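Long-range contacts in lipase (Rhizopus chinensis, PDB 6A0W), which probably hydrolyses the ester bonds of triacylglycerols, as a class 3 lipase of the alpha/beta-hydrolase fold whose N-terminal segment regulates substrate binding affinity: residues Arg57-Gly62 / Asn91-Arg96; Ile199-Cys204 / Phe223-His228. All blocks are in the same frame, centred on the assembly; numbering follows the deposited sequence.

Contact 1: Arg57-Gly62 / Asn91-Arg96; sequences RSVVPG and NGFILR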
ATOM      1  N   ARG A  57       4.182  17.644  -3.919  1.00 36.46           N
ATOM      2  CA  ARG A  57       4.226  18.693  -2.912  1.00 38.87           C
ATOM      3  C   ARG A  57       3.042  19.632  -3.074  1.00 36.99           C
ATOM      4  O   ARG A  57       2.626  20.264  -2.110  1.00 36.17           O
ATOM      5  CB  ARG A  57       5.515  19.516  -2.976  1.00 47.13           C
ATOM      6  CG  ARG A  57       6.840  18.766  -3.003  1.00 51.69           C
ATOM      7  CD  ARG A  57       7.243  18.130  -1.690  1.00 53.41           C
ATOM      8  NE  ARG A  57       7.303  19.023  -0.534  1.00 53.36           N
ATOM      9  CZ  ARG A  57       7.348  18.576   0.722  1.00 62.35           C
ATOM     10  NH1 ARG A  57       7.394  17.264   0.969  1.00 48.19           N
ATOM     11  NH2 ARG A  57       7.305  19.425   1.747  1.00 56.11           N
ATOM     12  N   SER A  58       2.564  19.807  -4.300  1.00 32.94           N
ATOM     13  CA  SER A  58       1.345  20.586  -4.514  1.00 36.87           C
ATOM     14  C   SER A  58       0.143  19.999  -3.758  1.00 40.07           C
ATOM     15  O   SER A  58      -0.786  20.730  -3.439  1.00 38.67           O
ATOM     16  CB  SER A  58       0.996  20.684  -5.995  1.00 37.32           C
ATOM     17  OG  SER A  58       0.845  19.388  -6.565  1.00 44.08           O
ATOM     18  N   VAL A  59       0.127  18.682  -3.544  1.00 38.45           N
ATOM     19  CA  VAL A  59      -0.975  18.042  -2.815  1.00 37.50           C
ATOM     20  C   VAL A  59      -0.711  18.115  -1.319  1.00 35.41           C
ATOM     21  O   VAL A  59      -1.536  18.624  -0.564  1.00 35.99           O
ATOM     22  CB  VAL A  59      -1.148  16.570  -3.223  1.00 39.53           C
ATOM     23  CG1 VAL A  59      -2.238  15.925  -2.384  1.00 44.36           C
ATOM     24  CG2 VAL A  59      -1.519  16.470  -4.704  1.00 36.54           C
ATOM     25  N   VAL A  60       0.445  17.613  -0.887  1.00 33.83           N
ATOM     26  CA  VAL A  60       0.858  17.753   0.486  1.00 33.16           C
ATOM     27  C   VAL A  60       2.264  18.272   0.462  1.00 41.88           C
ATOM     28  O   VAL A  60       3.131  17.578  -0.058  1.00 40.49           O
ATOM     29  CB  VAL A  60       0.864  16.424   1.258  1.00 35.99           C
ATOM     30  CG1 VAL A  60       1.039  16.676   2.747  1.00 38.22           C
ATOM     31  CG2 VAL A  60      -0.417  15.673   1.031  1.00 41.33           C
ATOM     32  N   PRO A  61       2.495  19.470   1.006  1.00 50.15           N
ATOM     33  CA  PRO A  61       1.512  20.216   1.830  1.00 42.51           C
ATOM     34  C   PRO A  61       0.781  21.347   1.079  1.00 47.92           C
ATOM     35  O   PRO A  61       0.032  22.101   1.682  1.00 50.57           O
ATOM     36  CB  PRO A  61       2.374  20.794   2.959  1.00 45.66           C
ATOM     37  CG  PRO A  61       3.722  20.971   2.339  1.00 51.23           C
ATOM     38  CD  PRO A  61       3.884  19.872   1.309  1.00 51.78           C
ATOM     39  N   GLY A  62       0.896  21.388  -0.244  1.00 39.08           N
ATOM     40  CA  GLY A  62       0.292  22.464  -1.019  1.00 42.74           C
ATOM     41  C   GLY A  62      -1.221  22.547  -0.890  1.00 43.35           C
ATOM     42  O   GLY A  62      -1.831  23.597  -1.154  1.00 42.51           O
ATOM     43  N   ASN A  91       3.087  11.357   5.470  1.00 29.74           N
ATOM     44  CA  ASN A  91       2.214  12.381   4.948  1.00 29.95           C
ATOM     45  C   ASN A  91       0.962  11.693   4.416  1.00 34.17           C
ATOM     46  O   ASN A  91       0.994  10.525   4.069  1.00 32.37           O
ATOM     47  CB  ASN A  91       2.902  13.130   3.802  1.00 34.00           C
ATOM     48  CG  ASN A  91       4.177  13.861   4.233  1.00 35.28           C
ATOM     49  OD1 ASN A  91       4.107  15.053   4.474  1.00 38.52           O
ATOM     50  ND2 ASN A  91       5.338  13.177   4.256  1.00 29.59           N
ATOM     51  N   GLY A  92      -0.132  12.432   4.293  1.00 31.74           N
ATOM     52  CA  GLY A  92      -1.336  11.879   3.734  1.00 29.75           C
ATOM     53  C   GLY A  92      -2.415  12.908   3.575  1.00 31.12           C
ATOM     54  O   GLY A  92      -2.242  14.100   3.879  1.00 32.34           O
ATOM     55  N   PHE A  93      -3.524  12.432   3.053  1.00 27.58           N
ATOM     56  CA  PHE A  93      -4.651  13.266   2.783  1.00 28.19           C
ATOM     57  C   PHE A  93      -5.947  12.478   2.787  1.00 29.37           C
ATOM     58  O   PHE A  93      -5.943  11.262   2.646  1.00 27.69           O
ATOM     59  CB  PHE A  93      -4.475  14.014   1.457  1.00 25.14           C
ATOM     60  CG  PHE A  93      -4.428  13.139   0.230  1.00 29.33           C
ATOM     61  CD1 PHE A  93      -5.601  12.776  -0.419  1.00 30.41           C
ATOM     62  CD2 PHE A  93      -3.230  12.921  -0.428  1.00 30.46           C
ATOM     63  CE1 PHE A  93      -5.556  12.020  -1.580  1.00 32.49           C
ATOM     64  CE2 PHE A  93      -3.173  12.194  -1.613  1.00 30.34           C
ATOM     65  CZ  PHE A  93      -4.346  11.763  -2.205  1.00 30.00           C
ATOM     66  N   ILE A  94      -7.055  13.220   2.853  1.00 28.37           N
ATOM     67  CA  ILE A  94      -8.371  12.693   2.676  1.00 26.74           C
ATOM     68  C   ILE A  94      -8.897  13.502   1.506  1.00 27.42           C
ATOM     69  O   ILE A  94      -8.834  14.731   1.517  1.00 30.79           O
ATOM     70  CB  ILE A  94      -9.293  13.025   3.880  1.00 32.72           C
ATOM     71  CG1 ILE A  94      -8.725  12.508   5.205  1.00 37.60           C
ATOM     72  CG2 ILE A  94     -10.709  12.561   3.612  1.00 32.07           C
ATOM     73  CD1 ILE A  94      -8.346  11.076   5.156  1.00 40.95           C
ATOM     74  N   LEU A  95      -9.581  12.813   0.614  1.00 28.33           N
ATOM     75  CA  LEU A  95     -10.109  13.372  -0.608  1.00 28.98           C
ATOM     76  C   LEU A  95     -11.480  12.749  -0.845  1.00 31.63           C
ATOM     77  O   LEU A  95     -11.683  11.553  -0.644  1.00 33.61           O
ATOM     78  CB  LEU A  95      -9.175  13.007  -1.766  1.00 30.84           C
ATOM     79  CG  LEU A  95      -9.580  13.470  -3.167  1.00 34.10           C
ATOM     80  CD1 LEU A  95      -9.005  14.867  -3.371  1.00 31.12           C
ATOM     81  CD2 LEU A  95      -8.988  12.491  -4.181  1.00 34.32           C
ATOM     82  N   ARG A  96     -12.413  13.550  -1.340  1.00 32.79           N
ATOM     83  CA  ARG A  96     -13.712  13.041  -1.692  1.00 33.02           C
ATOM     84  C   ARG A  96     -13.985  13.268  -3.183  1.00 33.53           C
ATOM     85  O   ARG A  96     -13.745  14.369  -3.721  1.00 36.45           O
ATOM     86  CB  ARG A  96     -14.796  13.718  -0.849  1.00 33.67           C
ATOM     87  CG  ARG A  96     -16.133  13.016  -0.972  1.00 39.67           C
ATOM     88  CD  ARG A  96     -17.237  13.688  -0.153  1.00 42.00           C
ATOM     89  NE  ARG A  96     -17.775  14.810  -0.884  1.00 41.27           N
ATOM     90  CZ  ARG A  96     -17.465  16.092  -0.688  1.00 39.78           C
ATOM     91  NH1 ARG A  96     -16.808  16.498   0.386  1.00 39.37           N
ATOM     92  NH2 ARG A  96     -17.895  16.984  -1.569  1.00 49.82           N
TER
HETATM   93  O   HOH W   1       6.703  16.260   3.950  1.00 45.42           O
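Here a turn of the loop that follows helix 38-53 lies against one face of the alpha/beta-hydrolase sheet, over strand 90-97, which runs antiparallel to its neighbours 78-85 and 102-108. The backbones stay well apart, Val60 CA and Gly92 CA being 7.1 Å from each other, so side chains have to bridge the gap. The loop holds its own shape: Gly62 N donates to Arg57 O, and the peptide bond before Pro61 is cis, so the chain doubles back and presents Val59 and Val60 to the strand.

The apolar part centres on Phe93. Its CG sits in the crowded position between backbone N and carbonyl carbon (chi1 65°), which stands the ring up from the strand. Val59 turns CG1 anti to its backbone N, and this methyl approaches the ring obliquely at its CD2-CE2 bond, 3.7 Å from Phe93 CD2 and 3.9 Å from Phe93 CE2. Trp65 also meets the ring, at a steep angle. Val60 spreads its two branches along the strand: CG2 lies over the backbone, 3.7 Å from Gly92 O, while CG1 reaches back toward the Asn91 side chain. Val60 also packs on Thr82 and Thr84 of strand 78-85. Ile94, on the other face of the strand, packs on helix 137-160.

The polar part is bridged by water. Asn91 ND2 bonds to Asp89, and Asn91 OD1 takes a hydrogen bond from Thr84 OG1, so the amide is fixed at both ends. A water donates a second bond to Asn91 OD1 (2.9 Å) and accepts one from Arg57 NH1 at 3.2 Å. The Arg57 guanidinium is laid across its own loop, with Pro61 CD 3.4 Å above its plane, near the rim.

Contact 2: Ile199-Cys204 / Phe223-His228; sequences IYTVGC and FHRTVH. With SO4 (sulfate ion), chain C.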
ATOM      1  N   ILE A 199      -8.817  -1.713   0.992  1.00 26.07           N
ATOM      2  CA  ILE A 199      -7.455  -1.263   1.129  1.00 26.51           C
ATOM      3  C   ILE A 199      -6.698  -1.669  -0.145  1.00 30.03           C
ATOM      4  O   ILE A 199      -6.729  -2.833  -0.558  1.00 26.48           O
ATOM      5  CB  ILE A 199      -6.756  -1.934   2.310  1.00 26.91           C
ATOM      6  CG1 ILE A 199      -7.545  -1.718   3.638  1.00 29.58           C
ATOM      7  CG2 ILE A 199      -5.377  -1.324   2.500  1.00 29.10           C
ATOM      8  CD1 ILE A 199      -7.127  -2.661   4.763  1.00 28.57           C
ATOM      9  N   TYR A 200      -6.036  -0.704  -0.764  1.00 26.64           N
ATOM     10  CA  TYR A 200      -5.208  -0.978  -1.943  1.00 30.70           C
ATOM     11  C   TYR A 200      -3.831  -0.429  -1.747  1.00 26.98           C
ATOM     12  O   TYR A 200      -3.656   0.767  -1.447  1.00 29.49           O
ATOM     13  CB  TYR A 200      -5.797  -0.309  -3.194  1.00 29.99           C
ATOM     14  CG  TYR A 200      -7.077  -0.958  -3.681  1.00 28.24           C
ATOM     15  CD1 TYR A 200      -8.302  -0.596  -3.127  1.00 27.39           C
ATOM     16  CD2 TYR A 200      -7.081  -1.807  -4.803  1.00 26.29           C
ATOM     17  CE1 TYR A 200      -9.472  -1.218  -3.513  1.00 29.20           C
ATOM     18  CE2 TYR A 200      -8.268  -2.370  -5.255  1.00 25.96           C
ATOM     19  CZ  TYR A 200      -9.459  -2.053  -4.630  1.00 28.44           C
ATOM     20  OH  TYR A 200     -10.661  -2.552  -5.049  1.00 32.80           O
ATOM     21  N   THR A 201      -2.857  -1.253  -2.099  1.00 24.22           N
ATOM     22  CA  THR A 201      -1.475  -0.842  -1.992  1.00 26.26           C
ATOM     23  C   THR A 201      -0.636  -1.239  -3.241  1.00 26.26           C
ATOM     24  O   THR A 201      -0.952  -2.225  -3.938  1.00 26.81           O
ATOM     25  CB  THR A 201      -0.794  -1.441  -0.735  1.00 26.08           C
ATOM     26  OG1 THR A 201      -0.713  -2.861  -0.830  1.00 25.58           O
ATOM     27  CG2 THR A 201      -1.517  -1.046   0.560  1.00 30.81           C
ATOM     28  N   VAL A 202       0.483  -0.527  -3.405  1.00 25.38           N
ATOM     29  CA  VAL A 202       1.510  -0.794  -4.410  1.00 27.86           C
ATOM     30  C   VAL A 202       2.858  -0.768  -3.715  1.00 30.10           C
ATOM     31  O   VAL A 202       3.146   0.180  -2.970  1.00 27.63           O
ATOM     32  CB  VAL A 202       1.449   0.185  -5.616  1.00 28.43           C
ATOM     33  CG1 VAL A 202       0.278  -0.193  -6.521  1.00 28.05           C
ATOM     34  CG2 VAL A 202       1.302   1.635  -5.179  1.00 29.72           C
ATOM     35  N   GLY A 203       3.614  -1.858  -3.836  1.00 25.10           N
ATOM     36  CA  GLY A 203       4.923  -1.972  -3.192  1.00 29.28           C
ATOM     37  C   GLY A 203       4.913  -1.933  -1.656  1.00 31.52           C
ATOM     38  O   GLY A 203       5.885  -1.520  -1.016  1.00 27.41           O
ATOM     39  N   CYS A 204       3.883  -2.514  -1.062  1.00 28.09           N
ATOM     40  CA  CYS A 204       3.756  -2.594   0.396  1.00 28.51           C
ATOM     41  C   CYS A 204       4.748  -3.568   1.029  1.00 24.17           C
ATOM     42  O   CYS A 204       4.849  -4.739   0.619  1.00 27.31           O
ATOM     43  CB  CYS A 204       2.336  -2.993   0.777  1.00 28.98           C
ATOM     44  SG  CYS A 204       1.960  -2.696   2.536  1.00 29.25           S
ATOM     45  N   PHE A 223      -8.016  -6.459   1.123  1.00 26.52           N
ATOM     46  CA  PHE A 223      -6.698  -5.874   1.134  1.00 26.48           C
ATOM     47  C   PHE A 223      -5.950  -6.321  -0.127  1.00 28.88           C
ATOM     48  O   PHE A 223      -5.556  -7.474  -0.240  1.00 27.64           O
ATOM     49  CB  PHE A 223      -5.979  -6.373   2.386  1.00 28.00           C
ATOM     50  CG  PHE A 223      -4.535  -5.946   2.504  1.00 26.77           C
ATOM     51  CD1 PHE A 223      -4.110  -4.728   2.020  1.00 29.50           C
ATOM     52  CD2 PHE A 223      -3.616  -6.751   3.143  1.00 24.73           C
ATOM     53  CE1 PHE A 223      -2.798  -4.349   2.149  1.00 26.75           C
ATOM     54  CE2 PHE A 223      -2.270  -6.429   3.165  1.00 24.41           C
ATOM     55  CZ  PHE A 223      -1.884  -5.183   2.754  1.00 26.94           C
ATOM     56  N   HIS A 224      -5.676  -5.377  -1.019  1.00 29.87           N
ATOM     57  CA  HIS A 224      -5.057  -5.688  -2.303  1.00 29.07           C
ATOM     58  C   HIS A 224      -3.599  -5.268  -2.276  1.00 26.27           C
ATOM     59  O   HIS A 224      -3.289  -4.124  -1.937  1.00 29.75           O
ATOM     60  CB  HIS A 224      -5.768  -4.907  -3.407  1.00 28.01           C
ATOM     61  CG  HIS A 224      -7.213  -5.216  -3.528  1.00 29.06           C
ATOM     62  ND1 HIS A 224      -7.693  -6.159  -4.414  1.00 33.12           N
ATOM     63  CD2 HIS A 224      -8.297  -4.645  -2.950  1.00 32.90           C
ATOM     64  CE1 HIS A 224      -9.010  -6.196  -4.320  1.00 30.98           C
ATOM     65  NE2 HIS A 224      -9.401  -5.267  -3.465  1.00 30.21           N
ATOM     66  N   ARG A 225      -2.698  -6.222  -2.510  1.00 28.35           N
ATOM     67  CA  ARG A 225      -1.278  -5.912  -2.594  1.00 28.35           C
ATOM     68  C   ARG A 225      -0.786  -6.078  -4.040  1.00 27.22           C
ATOM     69  O   ARG A 225      -0.442  -7.184  -4.463  1.00 27.24           O
ATOM     70  CB  ARG A 225      -0.463  -6.810  -1.683  1.00 26.27           C
ATOM     71  CG  ARG A 225      -0.822  -6.688  -0.209  1.00 28.41           C
ATOM     72  CD  ARG A 225       0.152  -7.427   0.673  1.00 26.52           C
ATOM     73  NE  ARG A 225       0.222  -8.840   0.365  1.00 31.54           N
ATOM     74  CZ  ARG A 225       1.160  -9.419  -0.376  1.00 36.20           C
ATOM     75  NH1 ARG A 225       2.154  -8.695  -0.893  1.00 34.43           N
ATOM     76  NH2 ARG A 225       1.155 -10.753  -0.504  1.00 30.96           N
ATOM     77  N   THR A 226      -0.659  -4.961  -4.739  1.00 27.18           N
ATOM     78  CA  THR A 226      -0.044  -4.957  -6.061  1.00 28.99           C
ATOM     79  C   THR A 226       1.472  -4.849  -5.966  1.00 29.82           C
ATOM     80  O   THR A 226       2.008  -4.158  -5.092  1.00 27.31           O
ATOM     81  CB  THR A 226      -0.627  -3.865  -6.945  1.00 26.06           C
ATOM     82  OG1 THR A 226      -2.031  -4.083  -7.083  1.00 25.68           O
ATOM     83  CG2 THR A 226       0.069  -3.870  -8.341  1.00 33.82           C
ATOM     84  N   VAL A 227       2.141  -5.757  -6.667  1.00 28.13           N
ATOM     85  CA  VAL A 227       3.580  -5.794  -6.731  1.00 29.66           C
ATOM     86  C   VAL A 227       4.139  -5.814  -8.141  1.00 35.49           C
ATOM     87  O   VAL A 227       3.588  -6.473  -9.022  1.00 32.90           O
ATOM     88  CB  VAL A 227       4.256  -6.744  -5.730  1.00 35.42           C
ATOM     89  CG1 VAL A 227       3.334  -7.428  -4.769  1.00 35.65           C
ATOM     90  CG2 VAL A 227       5.423  -7.536  -6.232  1.00 32.94           C
ATOM     91  N   HIS A 228       5.040  -4.866  -8.381  1.00 29.82           N
ATOM     92  CA  HIS A 228       5.604  -4.579  -9.709  1.00 31.95           C
ATOM     93  C   HIS A 228       6.893  -5.324  -9.938  1.00 35.27           C
ATOM     94  O   HIS A 228       7.962  -5.050  -9.331  1.00 33.75           O
ATOM     95  CB  HIS A 228       5.838  -3.096  -9.928  1.00 33.14           C
ATOM     96  CG  HIS A 228       6.437  -2.773 -11.271  1.00 36.39           C
ATOM     97  ND1 HIS A 228       7.704  -2.245 -11.411  1.00 30.92           N
ATOM     98  CD2 HIS A 228       5.915  -2.844 -12.526  1.00 32.12           C
ATOM     99  CE1 HIS A 228       7.917  -1.961 -12.687  1.00 38.20           C
ATOM    100  NE2 HIS A 228       6.871  -2.358 -13.389  1.00 38.43           N
TER
HETATM  101  S   SO4 C 402       4.759  -1.101 -15.618  1.00 57.56           S
HETATM  102  O1  SO4 C 402       5.184   0.239 -15.223  1.00 42.80           O
HETATM  103  O2  SO4 C 402       5.969  -1.896 -15.913  1.00 47.77           O
HETATM  104  O3  SO4 C 402       3.904  -1.019 -16.814  1.00 45.54           O
HETATM  105  O4  SO4 C 402       3.987  -1.701 -14.502  1.00 42.36           O
HETATM  106  O   HOH W   2       1.601  -4.003  -2.269  1.00 26.16           O
HETATM  107  O   HOH W   3      -3.353  -2.532  -5.196  1.00 27.26           O
HETATM  108  O   HOH W   4       2.983  -5.975  -1.082  1.00 24.23           O
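Strands 199-202 and 223-228 run parallel, 12° apart in direction, joined by four N-H...O bonds: His224 N to Ile199 O, Thr201 N to His224 O, Thr226 N to Thr201 O and Gly203 N to Thr226 O. The third arrives from above the carbonyl plane; the others lie in it.

Tyr200 and His224 leave the sheet side by side, each with CG anti to the carbonyl carbon and beside the backbone N, which lays their rings in an offset stack with centroids 4.0 Å apart and planes at 9°. Tyr200 CE2 sits over the imidazole, 3.2 Å from His224 CD2. Leu44 of helix 38-53 packs on Tyr200 from this face.

With helix 210-218 between them, the strands form a beta-alpha-beta crossover in the central sheet. On the opposite face, Ile199 CG2 meets Phe223 CD1 obliquely at 3.7 Å, Thr201 CG2 comes in at the ring edge, 3.9 Å from Phe223 CE1, and Arg225 CG lies over one face of the Phe223 ring, toward its rim. Leu179 of helix 173-188 closes over Ile199 and Phe223.

A water grips Thr201 OG1, Cys204 N and Thr226 O, joining the end of strand 199-202, where Gly203 takes positive phi, to Thr226 within strand 223-228. His228 NE2 donates to sulfate O2 at 2.7 Å; His228 ND1 is bonded to Asp283 O, so the imidazole is probably protonated at both nitrogens.

Overall arrangement
Both contacts are buried and both reach the same mixed sheet, yet their centres lie 20 Å apart, with nearest atoms about 11 Å apart. Contact 2 is the deeper, near the centre of the chain, and joins two neighbouring parallel strands directly: a ladder of backbone hydrogen bonds joins the strands, with side chains meeting on both faces. Contact 1 lies toward the periphery, where the strands alternate in direction, and sets a loop on a sheet face through methyl-to-ring packing and one bridging water. Helix 38-53 relates them in the fold: it packs on contact 2 and the chain leaving it enters loop 57-62.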